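Local coordinates for protein purine nucleoside phosphorylase (Schistosoma mansoni, PDB 5KO6) that probably catalyses the reversible phosphorolysis of purine nucleosides such as inosine and guanosine, giving the free base and ribose 1-phosphate, at residues Y194-G199 / S222-V227; N117-I122 / C216-M221; G129-I134 / L238-I243; G65-L70 / A82-L87; P27-I32 / V112-N117. One frame throughout, in Å; residues are numbered along the deposited sequence.

Contact 1 (Y194-G199 / S222-V227). With R1P (1-O-phosphono-alpha-D-ribofuranose), chain C.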
# COMPACT_ATOMS: atom_id res chain seq x y z
N TYR A 194 16.62 -0.23 6.07
CA TYR A 194 15.72 -1.39 6.04
C TYR A 194 14.46 -1.07 5.23
O TYR A 194 13.73 -0.13 5.56
CB TYR A 194 15.33 -1.74 7.47
CG TYR A 194 14.42 -2.94 7.68
CD1 TYR A 194 13.03 -2.82 7.58
CD2 TYR A 194 14.95 -4.19 8.06
CE1 TYR A 194 12.20 -3.90 7.82
CE2 TYR A 194 14.13 -5.28 8.31
CZ TYR A 194 12.75 -5.13 8.18
OH TYR A 194 11.93 -6.19 8.43
N ALA A 195 14.19 -1.87 4.21
CA ALA A 195 12.93 -1.77 3.47
C ALA A 195 11.91 -2.70 4.09
O ALA A 195 12.17 -3.90 4.25
CB ALA A 195 13.13 -2.18 2.01
N PHE A 196 10.74 -2.16 4.42
CA PHE A 196 9.63 -2.95 4.96
C PHE A 196 8.77 -3.45 3.80
O PHE A 196 8.06 -2.67 3.16
CB PHE A 196 8.82 -2.09 5.92
CG PHE A 196 7.65 -2.79 6.58
CD1 PHE A 196 7.58 -4.18 6.68
CD2 PHE A 196 6.61 -2.04 7.12
CE1 PHE A 196 6.49 -4.79 7.30
CE2 PHE A 196 5.51 -2.64 7.74
CZ PHE A 196 5.45 -4.03 7.83
N ASN A 197 8.88 -4.75 3.51
CA ASN A 197 7.98 -5.48 2.63
C ASN A 197 6.89 -6.10 3.50
O ASN A 197 7.18 -6.95 4.34
CB ASN A 197 8.77 -6.59 1.94
CG ASN A 197 7.87 -7.61 1.24
OD1 ASN A 197 6.78 -7.28 0.79
ND2 ASN A 197 8.35 -8.86 1.16
N GLY A 198 5.64 -5.66 3.31
CA GLY A 198 4.57 -6.17 4.14
C GLY A 198 4.50 -7.69 4.20
O GLY A 198 4.17 -8.27 5.24
N GLY A 199 4.79 -8.35 3.08
CA GLY A 199 4.84 -9.81 3.06
C GLY A 199 3.46 -10.44 2.89
O GLY A 199 2.48 -9.75 2.67
N SER A 222 9.04 -7.06 9.09
CA SER A 222 8.72 -6.74 10.47
C SER A 222 9.38 -5.41 10.83
O SER A 222 9.84 -4.66 9.96
CB SER A 222 9.20 -7.86 11.41
OG SER A 222 10.62 -7.85 11.49
N THR A 223 9.41 -5.13 12.13
CA THR A 223 10.29 -4.15 12.75
C THR A 223 9.80 -2.72 12.59
O THR A 223 9.65 -2.02 13.58
CB THR A 223 11.73 -4.33 12.28
OG1 THR A 223 12.17 -5.64 12.68
CG2 THR A 223 12.67 -3.29 12.88
N VAL A 224 9.58 -2.26 11.35
CA VAL A 224 9.15 -0.88 11.15
C VAL A 224 7.87 -0.55 11.91
O VAL A 224 7.81 0.52 12.52
CB VAL A 224 9.10 -0.55 9.64
CG1 VAL A 224 8.34 0.76 9.36
CG2 VAL A 224 10.52 -0.51 9.05
N PRO A 225 6.84 -1.42 11.96
CA PRO A 225 5.65 -1.04 12.76
C PRO A 225 5.97 -0.79 14.22
O PRO A 225 5.52 0.22 14.80
CB PRO A 225 4.69 -2.23 12.54
CG PRO A 225 5.12 -2.78 11.20
CD PRO A 225 6.63 -2.68 11.22
N GLU A 226 6.77 -1.67 14.84
CA GLU A 226 7.13 -1.49 16.25
C GLU A 226 7.99 -0.26 16.45
O GLU A 226 7.84 0.45 17.45
CB GLU A 226 7.90 -2.70 16.79
CG GLU A 226 7.23 -4.02 16.65
CD GLU A 226 7.62 -4.70 15.35
OE1 GLU A 226 8.55 -5.53 15.35
OE2 GLU A 226 7.00 -4.36 14.34
N VAL A 227 8.95 -0.03 15.55
CA VAL A 227 9.78 1.17 15.61
C VAL A 227 8.91 2.41 15.63
O VAL A 227 9.15 3.35 16.40
CB VAL A 227 10.76 1.21 14.42
CG1 VAL A 227 11.44 2.57 14.33
CG2 VAL A 227 11.80 0.10 14.56
C5 R1P C . 10.50 -14.92 6.91
O5 R1P C . 11.48 -15.89 6.77
C4 R1P C . 10.36 -14.50 8.38
O4 R1P C . 11.53 -14.09 8.82
C1 R1P C . 11.31 -12.59 9.33
C2 R1P C . 10.34 -12.10 8.53
O2 R1P C . 9.70 -10.90 9.12
C3 R1P C . 9.38 -13.27 8.49
O3 R1P C . 8.65 -13.31 9.64
O1 R1P C . 10.88 -12.65 10.62
P R1P C . 11.44 -11.54 11.68
O1P R1P C . 10.49 -11.54 12.86
O2P R1P C . 11.45 -10.21 10.97
O3P R1P C . 12.80 -11.99 12.09

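Contact 2 (N117-I122 / C216-M221). With CYT (6-aminopyrimidin-2(1H)-one), chain B; R1P (1-O-phosphono-alpha-D-ribofuranose), chain C.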
# COMPACT_ATOMS: atom_id res chain seq x y z
N ASN A 117 15.68 -9.00 13.85
CA ASN A 117 14.89 -9.63 12.80
C ASN A 117 15.82 -10.38 11.86
O ASN A 117 17.04 -10.18 11.87
CB ASN A 117 14.05 -8.60 12.01
CG ASN A 117 14.90 -7.57 11.27
OD1 ASN A 117 15.67 -7.90 10.37
ND2 ASN A 117 14.75 -6.31 11.65
N LEU A 118 15.23 -11.26 11.05
CA LEU A 118 15.90 -11.90 9.93
C LEU A 118 15.47 -11.18 8.66
O LEU A 118 14.29 -10.85 8.49
CB LEU A 118 15.52 -13.37 9.82
CG LEU A 118 16.34 -14.40 10.61
CD1 LEU A 118 17.70 -14.65 9.99
CD2 LEU A 118 16.48 -14.01 12.06
N ALA A 119 16.42 -10.89 7.78
CA ALA A 119 16.14 -10.07 6.62
C ALA A 119 16.94 -10.55 5.41
O ALA A 119 17.92 -11.28 5.54
CB ALA A 119 16.49 -8.59 6.89
N GLY A 120 16.49 -10.13 4.23
CA GLY A 120 17.23 -10.38 3.01
C GLY A 120 18.20 -9.24 2.73
O GLY A 120 17.89 -8.07 2.95
N GLY A 121 19.39 -9.60 2.25
CA GLY A 121 20.41 -8.61 1.92
C GLY A 121 20.19 -8.08 0.52
O GLY A 121 20.02 -8.85 -0.43
N ILE A 122 20.21 -6.76 0.39
CA ILE A 122 20.16 -6.09 -0.90
C ILE A 122 21.51 -5.50 -1.27
O ILE A 122 22.00 -5.70 -2.38
CB ILE A 122 19.06 -5.00 -0.92
CG1 ILE A 122 17.69 -5.61 -0.58
CG2 ILE A 122 19.04 -4.30 -2.26
CD1 ILE A 122 17.15 -6.54 -1.66
N CYS A 216 18.01 0.79 -0.73
CA CYS A 216 17.75 -0.12 0.38
C CYS A 216 18.94 -1.05 0.55
O CYS A 216 19.54 -1.52 -0.42
CB CYS A 216 16.51 -0.96 0.11
SG CYS A 216 15.03 0.01 -0.09
N ASP A 217 19.28 -1.31 1.81
CA ASP A 217 20.35 -2.25 2.12
C ASP A 217 19.85 -3.63 2.49
O ASP A 217 20.52 -4.63 2.19
CB ASP A 217 21.25 -1.71 3.23
CG ASP A 217 21.93 -0.42 2.84
OD1 ASP A 217 22.77 -0.46 1.91
OD2 ASP A 217 21.62 0.63 3.43
N VAL A 218 18.70 -3.72 3.17
CA VAL A 218 18.12 -4.98 3.60
C VAL A 218 16.61 -4.86 3.44
O VAL A 218 16.08 -3.75 3.31
CB VAL A 218 18.46 -5.36 5.06
CG1 VAL A 218 19.95 -5.31 5.31
CG2 VAL A 218 17.76 -4.44 6.03
N VAL A 219 15.92 -6.00 3.43
CA VAL A 219 14.46 -6.03 3.27
C VAL A 219 13.89 -7.10 4.19
O VAL A 219 14.45 -8.20 4.30
CB VAL A 219 14.05 -6.26 1.80
CG1 VAL A 219 14.65 -7.56 1.26
CG2 VAL A 219 12.53 -6.27 1.66
N GLY A 220 12.80 -6.78 4.87
CA GLY A 220 12.16 -7.75 5.74
C GLY A 220 10.72 -7.37 5.98
O GLY A 220 10.23 -6.35 5.47
N MET A 221 10.04 -8.18 6.79
CA MET A 221 8.58 -8.11 6.94
C MET A 221 8.16 -7.69 8.33
O MET A 221 7.02 -7.96 8.74
CB MET A 221 7.95 -9.46 6.59
CG MET A 221 8.44 -10.04 5.29
SD MET A 221 7.69 -11.67 5.04
CE MET A 221 8.63 -12.22 3.64
N3 CYT B . 13.42 -11.84 3.35
C4 CYT B . 14.43 -12.72 3.37
N1 CYT B . 13.04 -12.31 5.65
C2 CYT B . 12.71 -11.61 4.48
O2 CYT B . 11.77 -10.82 4.51
N4 CYT B . 15.10 -12.92 2.23
C5 CYT B . 14.78 -13.44 4.55
C6 CYT B . 14.07 -13.21 5.66
C5 R1P C . 10.50 -14.92 6.91
O5 R1P C . 11.48 -15.89 6.77
C4 R1P C . 10.36 -14.50 8.38
O4 R1P C . 11.53 -14.09 8.82
C1 R1P C . 11.31 -12.59 9.33
C2 R1P C . 10.34 -12.10 8.53
O2 R1P C . 9.70 -10.90 9.12
C3 R1P C . 9.38 -13.27 8.49
O3 R1P C . 8.65 -13.31 9.64
O1 R1P C . 10.88 -12.65 10.62
P R1P C . 11.44 -11.54 11.68
O1P R1P C . 10.49 -11.54 12.86
O2P R1P C . 11.45 -10.21 10.97
O3P R1P C . 12.80 -11.99 12.09
O HOH W 1 12.62 -8.76 8.99

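Contact 3 (G129-I134 / L238-I243)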
# COMPACT_ATOMS: atom_id res chain seq x y z
N GLY A 129 24.54 -14.47 7.33
CA GLY A 129 25.16 -14.44 8.63
C GLY A 129 25.70 -13.10 9.08
O GLY A 129 26.17 -13.00 10.22
N ASP A 130 25.65 -12.07 8.24
CA ASP A 130 26.08 -10.74 8.66
C ASP A 130 24.97 -10.07 9.48
O ASP A 130 23.80 -10.44 9.42
CB ASP A 130 26.37 -9.84 7.44
CG ASP A 130 27.67 -10.18 6.74
OD1 ASP A 130 28.49 -10.94 7.29
OD2 ASP A 130 27.88 -9.65 5.63
N PHE A 131 25.37 -9.07 10.27
CA PHE A 131 24.45 -8.25 11.04
C PHE A 131 24.41 -6.84 10.46
O PHE A 131 25.45 -6.30 10.06
CB PHE A 131 24.90 -8.13 12.49
CG PHE A 131 25.01 -9.45 13.21
CD1 PHE A 131 23.88 -10.20 13.50
CD2 PHE A 131 26.23 -9.91 13.63
CE1 PHE A 131 23.99 -11.40 14.17
CE2 PHE A 131 26.35 -11.11 14.32
CZ PHE A 131 25.23 -11.85 14.58
N VAL A 132 23.23 -6.24 10.42
CA VAL A 132 23.06 -4.86 9.97
C VAL A 132 22.40 -4.06 11.07
O VAL A 132 21.26 -4.34 11.46
CB VAL A 132 22.25 -4.79 8.67
CG1 VAL A 132 22.07 -3.33 8.24
CG2 VAL A 132 22.96 -5.58 7.57
N LEU A 133 23.10 -3.05 11.58
CA LEU A 133 22.49 -2.08 12.47
C LEU A 133 21.61 -1.17 11.63
O LEU A 133 22.09 -0.51 10.71
CB LEU A 133 23.59 -1.25 13.13
CG LEU A 133 24.70 -2.03 13.86
CD1 LEU A 133 25.71 -1.07 14.47
CD2 LEU A 133 24.09 -2.92 14.92
N ILE A 134 20.32 -1.12 11.94
CA ILE A 134 19.39 -0.37 11.10
C ILE A 134 19.50 1.11 11.45
O ILE A 134 19.36 1.49 12.62
CB ILE A 134 17.95 -0.88 11.27
CG1 ILE A 134 17.88 -2.34 10.85
CG2 ILE A 134 17.00 -0.04 10.43
CD1 ILE A 134 18.55 -2.66 9.54
N LEU A 238 16.96 0.30 19.23
CA LEU A 238 18.04 -0.31 18.46
C LEU A 238 17.44 -1.49 17.72
O LEU A 238 16.77 -2.33 18.33
CB LEU A 238 19.13 -0.83 19.39
CG LEU A 238 20.20 -1.69 18.71
CD1 LEU A 238 21.08 -0.85 17.77
CD2 LEU A 238 21.06 -2.40 19.74
N ALA A 239 17.65 -1.55 16.40
CA ALA A 239 17.14 -2.66 15.60
C ALA A 239 18.27 -3.24 14.78
O ALA A 239 19.02 -2.51 14.13
CB ALA A 239 15.98 -2.21 14.68
N VAL A 240 18.43 -4.57 14.85
CA VAL A 240 19.52 -5.27 14.19
C VAL A 240 18.94 -6.37 13.31
O VAL A 240 18.15 -7.20 13.78
CB VAL A 240 20.49 -5.88 15.22
CG1 VAL A 240 21.62 -6.60 14.50
CG2 VAL A 240 21.03 -4.78 16.13
N SER A 241 19.31 -6.36 12.04
CA SER A 241 18.91 -7.42 11.11
C SER A 241 20.02 -8.45 11.01
O SER A 241 21.20 -8.10 10.93
CB SER A 241 18.67 -6.85 9.71
OG SER A 241 17.44 -6.15 9.63
N LEU A 242 19.63 -9.72 11.03
CA LEU A 242 20.52 -10.82 10.69
C LEU A 242 20.22 -11.21 9.25
O LEU A 242 19.07 -11.47 8.90
CB LEU A 242 20.28 -12.00 11.62
CG LEU A 242 20.96 -13.33 11.25
CD1 LEU A 242 22.48 -13.18 11.13
CD2 LEU A 242 20.61 -14.37 12.31
N ILE A 243 21.25 -11.23 8.41
CA ILE A 243 21.05 -11.42 6.98
C ILE A 243 20.94 -12.91 6.68
O ILE A 243 21.89 -13.67 6.90
CB ILE A 243 22.21 -10.79 6.19
CG1 ILE A 243 22.29 -9.30 6.51
CG2 ILE A 243 22.04 -11.04 4.70
CD1 ILE A 243 21.02 -8.53 6.21
O HOH W 2 19.10 0.60 15.17

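Contact 4 (G65-L70 / A82-L87). With R1P (1-O-phosphono-alpha-D-ribofuranose), chain C.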
# COMPACT_ATOMS: atom_id res chain seq x y z
N GLY A 65 -1.71 -19.15 16.14
CA GLY A 65 -1.18 -20.11 17.07
C GLY A 65 0.27 -19.80 17.44
O GLY A 65 0.76 -18.67 17.30
N HIS A 66 0.94 -20.84 17.92
CA HIS A 66 2.33 -20.76 18.37
C HIS A 66 2.46 -19.91 19.63
O HIS A 66 1.45 -19.43 20.16
CB HIS A 66 3.25 -20.30 17.24
CG HIS A 66 3.18 -21.17 16.02
ND1 HIS A 66 3.90 -22.35 15.90
CD2 HIS A 66 2.46 -21.05 14.88
CE1 HIS A 66 3.62 -22.91 14.73
NE2 HIS A 66 2.76 -22.14 14.10
N VAL A 67 3.68 -19.76 20.13
CA VAL A 67 3.88 -19.14 21.44
C VAL A 67 3.43 -17.68 21.44
O VAL A 67 3.59 -16.96 20.44
CB VAL A 67 5.35 -19.29 21.88
CG1 VAL A 67 6.26 -18.41 21.03
CG2 VAL A 67 5.51 -18.97 23.36
N GLY A 68 2.87 -17.25 22.56
CA GLY A 68 2.51 -15.86 22.76
C GLY A 68 2.51 -15.51 24.23
O GLY A 68 1.49 -15.61 24.91
N ASN A 69 3.68 -15.11 24.74
CA ASN A 69 3.87 -14.79 26.15
C ASN A 69 4.61 -13.47 26.29
O ASN A 69 5.48 -13.14 25.48
CB ASN A 69 4.76 -15.82 26.84
CG ASN A 69 4.14 -17.20 26.89
OD1 ASN A 69 2.97 -17.36 27.24
ND2 ASN A 69 4.94 -18.20 26.59
N LEU A 70 4.25 -12.72 27.32
CA LEU A 70 5.07 -11.62 27.81
C LEU A 70 5.93 -12.16 28.94
O LEU A 70 5.41 -12.78 29.87
CB LEU A 70 4.16 -10.52 28.34
CG LEU A 70 4.67 -9.09 28.24
CD1 LEU A 70 4.98 -8.74 26.78
CD2 LEU A 70 3.64 -8.15 28.83
N ALA A 82 10.01 -8.94 27.60
CA ALA A 82 10.17 -9.48 26.26
C ALA A 82 8.82 -9.94 25.71
O ALA A 82 7.99 -10.47 26.45
CB ALA A 82 11.11 -10.69 26.27
N MET A 83 8.63 -9.73 24.41
CA MET A 83 7.53 -10.37 23.69
C MET A 83 8.05 -11.70 23.16
O MET A 83 8.97 -11.72 22.32
CB MET A 83 7.04 -9.50 22.54
CG MET A 83 6.36 -8.23 23.03
SD MET A 83 5.55 -7.24 21.76
CE MET A 83 4.07 -8.22 21.45
N GLN A 84 7.50 -12.80 23.65
CA GLN A 84 7.86 -14.14 23.18
C GLN A 84 6.77 -14.57 22.21
O GLN A 84 5.70 -15.03 22.62
CB GLN A 84 7.99 -15.11 24.35
CG GLN A 84 8.49 -16.47 23.94
CD GLN A 84 8.68 -17.37 25.12
OE1 GLN A 84 7.79 -17.53 25.95
NE2 GLN A 84 9.87 -17.95 25.23
N GLY A 85 7.04 -14.43 20.92
CA GLY A 85 5.99 -14.61 19.92
C GLY A 85 5.60 -13.26 19.37
O GLY A 85 4.65 -12.62 19.83
N ARG A 86 6.35 -12.81 18.38
CA ARG A 86 6.18 -11.48 17.81
C ARG A 86 4.92 -11.42 16.95
O ARG A 86 4.51 -12.40 16.33
CB ARG A 86 7.40 -11.20 16.94
CG ARG A 86 7.33 -10.01 16.07
CD ARG A 86 8.60 -9.97 15.29
NE ARG A 86 9.12 -8.62 15.18
CZ ARG A 86 10.39 -8.35 14.90
NH1 ARG A 86 11.26 -9.33 14.70
NH2 ARG A 86 10.77 -7.08 14.82
N LEU A 87 4.27 -10.25 16.94
CA LEU A 87 3.12 -10.04 16.08
C LEU A 87 3.59 -9.43 14.76
O LEU A 87 4.17 -8.34 14.76
CB LEU A 87 2.13 -9.07 16.74
CG LEU A 87 1.72 -9.43 18.16
CD1 LEU A 87 0.80 -8.35 18.71
CD2 LEU A 87 1.04 -10.77 18.15
C5 R1P C . 10.50 -14.92 6.91
O5 R1P C . 11.48 -15.89 6.77
C4 R1P C . 10.36 -14.50 8.38
O4 R1P C . 11.53 -14.09 8.82
C1 R1P C . 11.31 -12.59 9.33
C2 R1P C . 10.34 -12.10 8.53
O2 R1P C . 9.70 -10.90 9.12
C3 R1P C . 9.38 -13.27 8.49
O3 R1P C . 8.65 -13.31 9.64
O1 R1P C . 10.88 -12.65 10.62
P R1P C . 11.44 -11.54 11.68
O1P R1P C . 10.49 -11.54 12.86
O2P R1P C . 11.45 -10.21 10.97
O3P R1P C . 12.80 -11.99 12.09

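Contact 5 (P27-I32 / V112-N117). With R1P (1-O-phosphono-alpha-D-ribofuranose), chain C.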
# COMPACT_ATOMS: atom_id res chain seq x y z
N PRO A 27 9.88 -3.02 34.28
CA PRO A 27 10.97 -3.13 33.31
C PRO A 27 11.38 -1.78 32.76
O PRO A 27 10.55 -0.88 32.57
CB PRO A 27 10.36 -3.99 32.20
CG PRO A 27 8.90 -3.63 32.24
CD PRO A 27 8.58 -3.42 33.71
N ASP A 28 12.68 -1.65 32.49
CA ASP A 28 13.25 -0.46 31.87
C ASP A 28 13.54 -0.66 30.39
O ASP A 28 13.66 0.32 29.64
CB ASP A 28 14.58 -0.08 32.55
CG ASP A 28 14.40 0.34 34.00
OD1 ASP A 28 13.43 1.06 34.31
OD2 ASP A 28 15.26 -0.03 34.82
N ILE A 29 13.65 -1.91 29.95
CA ILE A 29 14.06 -2.27 28.60
C ILE A 29 13.06 -3.29 28.07
O ILE A 29 12.64 -4.19 28.80
CB ILE A 29 15.49 -2.86 28.60
CG1 ILE A 29 16.48 -1.84 29.14
CG2 ILE A 29 15.90 -3.32 27.20
CD1 ILE A 29 17.80 -2.44 29.61
N GLY A 30 12.65 -3.13 26.81
CA GLY A 30 11.82 -4.09 26.12
C GLY A 30 12.65 -4.77 25.05
O GLY A 30 13.57 -4.17 24.51
N ILE A 31 12.33 -6.03 24.76
CA ILE A 31 12.98 -6.76 23.67
C ILE A 31 11.95 -7.49 22.82
O ILE A 31 10.96 -8.05 23.33
CB ILE A 31 14.14 -7.70 24.11
CG1 ILE A 31 13.62 -8.91 24.86
CG2 ILE A 31 15.17 -6.95 24.95
CD1 ILE A 31 14.71 -9.92 25.19
N ILE A 32 12.17 -7.49 21.51
CA ILE A 32 11.35 -8.22 20.55
C ILE A 32 12.34 -8.91 19.63
O ILE A 32 13.23 -8.26 19.08
CB ILE A 32 10.45 -7.26 19.74
CG1 ILE A 32 9.44 -6.55 20.65
CG2 ILE A 32 9.74 -8.03 18.63
CD1 ILE A 32 8.63 -5.46 19.94
N VAL A 112 13.74 1.93 26.46
CA VAL A 112 14.58 1.46 25.36
C VAL A 112 14.02 0.13 24.88
O VAL A 112 13.74 -0.75 25.70
CB VAL A 112 16.04 1.28 25.81
CG1 VAL A 112 16.88 0.62 24.72
CG2 VAL A 112 16.64 2.61 26.23
N LEU A 113 13.84 0.00 23.56
CA LEU A 113 13.35 -1.22 22.92
C LEU A 113 14.45 -1.75 22.00
O LEU A 113 14.93 -1.03 21.12
CB LEU A 113 12.07 -0.93 22.13
CG LEU A 113 11.45 -2.06 21.31
CD1 LEU A 113 11.05 -3.23 22.22
CD2 LEU A 113 10.24 -1.54 20.52
N LEU A 114 14.86 -3.00 22.23
CA LEU A 114 15.86 -3.68 21.41
C LEU A 114 15.15 -4.70 20.54
O LEU A 114 14.38 -5.52 21.04
CB LEU A 114 16.89 -4.38 22.30
CG LEU A 114 17.51 -3.54 23.42
CD1 LEU A 114 18.49 -4.40 24.22
CD2 LEU A 114 18.22 -2.30 22.86
N ILE A 115 15.42 -4.66 19.23
CA ILE A 115 14.70 -5.47 18.25
C ILE A 115 15.70 -6.20 17.37
O ILE A 115 16.68 -5.62 16.92
CB ILE A 115 13.80 -4.58 17.38
CG1 ILE A 115 12.85 -3.73 18.23
CG2 ILE A 115 13.00 -5.45 16.39
CD1 ILE A 115 12.05 -2.74 17.40
N THR A 116 15.44 -7.50 17.13
CA THR A 116 16.15 -8.22 16.08
C THR A 116 15.17 -8.75 15.05
O THR A 116 13.98 -8.93 15.32
CB THR A 116 17.01 -9.38 16.62
OG1 THR A 116 16.19 -10.33 17.32
CG2 THR A 116 18.09 -8.84 17.56
N ASN A 117 15.68 -9.00 13.85
CA ASN A 117 14.89 -9.63 12.80
C ASN A 117 15.82 -10.38 11.86
O ASN A 117 17.04 -10.18 11.87
CB ASN A 117 14.05 -8.60 12.01
CG ASN A 117 14.90 -7.57 11.27
OD1 ASN A 117 15.67 -7.90 10.37
ND2 ASN A 117 14.75 -6.31 11.65
C5 R1P C . 10.50 -14.92 6.91
O5 R1P C . 11.48 -15.89 6.77
C4 R1P C . 10.36 -14.50 8.38
O4 R1P C . 11.53 -14.09 8.82
C1 R1P C . 11.31 -12.59 9.33
C2 R1P C . 10.34 -12.10 8.53
O2 R1P C . 9.70 -10.90 9.12
C3 R1P C . 9.38 -13.27 8.49
O3 R1P C . 8.65 -13.31 9.64
O1 R1P C . 10.88 -12.65 10.62
P R1P C . 11.44 -11.54 11.68
O1P R1P C . 10.49 -11.54 12.86
O2P R1P C . 11.45 -10.21 10.97
O3P R1P C . 12.80 -11.99 12.09

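Contact 1 (Y194-G199 / S222-V227)
Tyr194 and Phe196, on a strand of the phosphorylase-superfamily sheet, pack against the start of helix 224-232 and the loop before it, which brings Ser222 to the phosphate of bound ribose 1-phosphate. The Phe196 CB lies 3.9 Å from Val224 CG2. With CG anti to the backbone N (chi1 -179°), the ring is carried toward the helix. Phe196 CD2 then meets Val224 CB at 3.8 Å. At the far end, CE2 reaches Pro225 CG at 3.5 Å, and CZ lies almost as near to it. Pro225 CD sits over the ring face as a CH-pi contact, 4.1 Å from the Phe196 centroid. On the other flank, Phe196 CE1 approaches Ser222 N obliquely.

Tyr194 does a different job. Its CD1 packs on Val224 CG2, and its hydroxyl takes the N-H of Ser222 in a nearly straight bond. That bond holds the backbone of the loop ahead of the helix. Thr223 sits at the N-cap position, but its side chain does not cap: OG1 donates to Ser222 OG and accepts from Asn117 ND2. Leu145 of a neighbouring subunit packs on Phe196. Ser222 OG donates to R1P O2P at 2.6 Å.

Contact 2 (N117-I122 / C216-M221)
Ile122 CG1 lies anti to its carbonyl carbon (chi1 -57°), and Val219 CG1 stands between its own backbone N and carbonyl carbon (chi1 57°). These turns bring Ile122 CD1 to 4.0 Å from Val219 CG1. The Ile122 CG2 branch instead reaches Cys216 O. Ala119 CB rests against Val219 O at 3.3 Å.

The backbones form an antiparallel ladder. Gly120 and Val219 are a hydrogen-bonded pair, joined by Gly120 N to Val219 O (2.8 Å) and Val219 N to Gly120 O. Ile122 N gives a further bond to Asp217 O, but from well above the carbonyl plane.

Gly120 CA lies 3.4 Å from N4 of the bound cytosine, leaving the ring close against the backbone. Leu118 N donates to R1P O3P at 2.7 Å. A water donates to both Leu118 O and R1P O2P and weakly accepts from Met221 N. Asn245 and Glu203 also bind the cytosine. The paired strands thus line the base and ribose-phosphate pockets of a purine nucleoside phosphorylase active site.

Contact 3 (G129-I134 / L238-I243)
Phe131 sets the CE1 corner of its ring against Leu242 CD1 at 3.8 Å, meeting it obliquely across an antiparallel strand pair of the central sheet. Strands 131-134 and 238-243 run here at 152° to each other. The Phe131 CB end rests on Val240 CG1, and further along the same face Leu133 CD2 lies alongside Val240 CG2 at 3.8 Å. Helix 259-283 covers this face, with Trp276 meeting the Phe131 ring and Phe277 touching Val240.

With CG anti to the backbone N (chi1 170°), Leu242 leans toward the other segment, and its CD1 lies 3.5 Å from Asp130 O, just ahead of strand 131-139.

The other face carries Val132 and Ser241. Val132 CG2 packs on Ile243 CD1 at 3.8 Å, and Val218 of strand 218-220 touches both residues. Ser241 OG bonds to Asn117 OD1, while the CD1 methyl of Ile134 lies 3.7 Å from this OG.

Five backbone bonds hold the register. Val132 and Ser241 are the hydrogen-bonded pair, bonded in both directions. Just before strand 131-139 begins, Gly129 N donates to Ile243 O at 2.8 Å. A water accepts from Ala239 N and lies 2.7 Å from Ile134 O.

Contact 4 (G65-L70 / A82-L87)
Asn69 and Gln84 stand side by side on one face of the beta hairpin formed by strands 69-75 and 78-84, and their amides join. Gln84 CG is anti to the backbone N (chi1 -175°), and the chain stays extended beyond it. This brings OE1 alongside Asn69, whose ND2 donates to it at 3.0 Å. The bond is nearly straight. OE1 lies in the amide plane of Asn69, although the two amide planes are turned 57° from each other. The residues are also a hydrogen-bonded backbone pair, with Gln84 N to Asn69 O at 2.7 Å and Asn69 N to Gln84 O, so three bonds link them.

Val67 lies across the Gln84 chain at about a right angle. Its CG2, anti to the backbone N, touches Gln84 OE1 at 3.7 Å and also approaches Gln84 CG. This end of the contact is open to solvent.

The opposite face is buried. There Leu70 CD1 meets Met83 CG at 4.0 Å and also lies near Ala82 O. Met83 bends at its last torsion, and Pro101 and Met105 of helix 95-108 pack on it.

Beyond the strand, Gly85 CA makes a C-H contact with Val67 O at 3.4 Å. The chain then turns inward to the active site. Arg86 is extended as far as CD and bends at chi3. It forms a salt bridge with Glu226, and its NH1 also bonds to Thr116 O. The same NH1 reaches the bound sugar phosphate in a weak bond, 3.0 Å from R1P O1P.

Contact 5 (P27-I32 / V112-N117)
Ile32 and Leu113 touch across two parallel strands, 29-32 and 112-117, near the middle of the alpha/beta fold. The strand axes diverge by only 17°.

The backbone bonds form a regular parallel ladder. Gly30 N donates to Val112 O at 2.8 Å, and Gly30 O accepts from Leu114 N. Ile32 repeats the pattern two residues on, with its N bonded to Leu114 O and its O accepting from Thr116 N. Each of these two residues therefore bridges two residues of strand 112-121. Longer C-H...O contacts run between the bonds, such as Ile31 CA to Leu114 O at 3.2 Å.

Apolar contacts fill both faces. On one, Leu113 CG is anti to the backbone N (chi1 176°), and its CD1 lies over Gly30, 3.5 Å from Gly30 O. Gly30 has no side chain there, and the methyl occupies that side. The same CD1 meets Ile32 CD1 at 4.0 Å. Helix 95-108 covers this face through Ile102 and Met105. On the other face Leu114 is shared by two isoleucines: its CD1 touches Ile29 CG2 at 4.1 Å, and its CB touches Ile31 CG2. Phe277 and Ile281 of helix 259-283 lie over Leu114.

A side-chain polar bond comes at the C-terminal end, where Thr116 OG1 bonds to Gly34 N. Beyond it, the Asn117 CB packs close to the phosphate, 3.2 Å from R1P O2P.

All five contacts involve strands of one mixed sheet; contact 1 joins one of them to helix 224-232. Along the chain, contact 4 lies within the span closed by contact 5. Contact 2 interleaves with both contact 3 and contact 1, and contact 1 falls within the span of contact 3. Strand 112-121 serves both contact 5 and contact 2, whose centres are about 19 Å apart, and Asn117 belongs to both. Strand 236-246 of contact 3 lies beside strand 112-121. Contacts 1 and 2 have centres about 9 Å apart and meet through strands 189-196 and 218-220. Contacts 3 and 4 lie about 21 Å apart, centre to centre, without touching. Contacts 1, 2, 4 and 5 all reach the sugar phosphate, so distant strand ends converge on one active site.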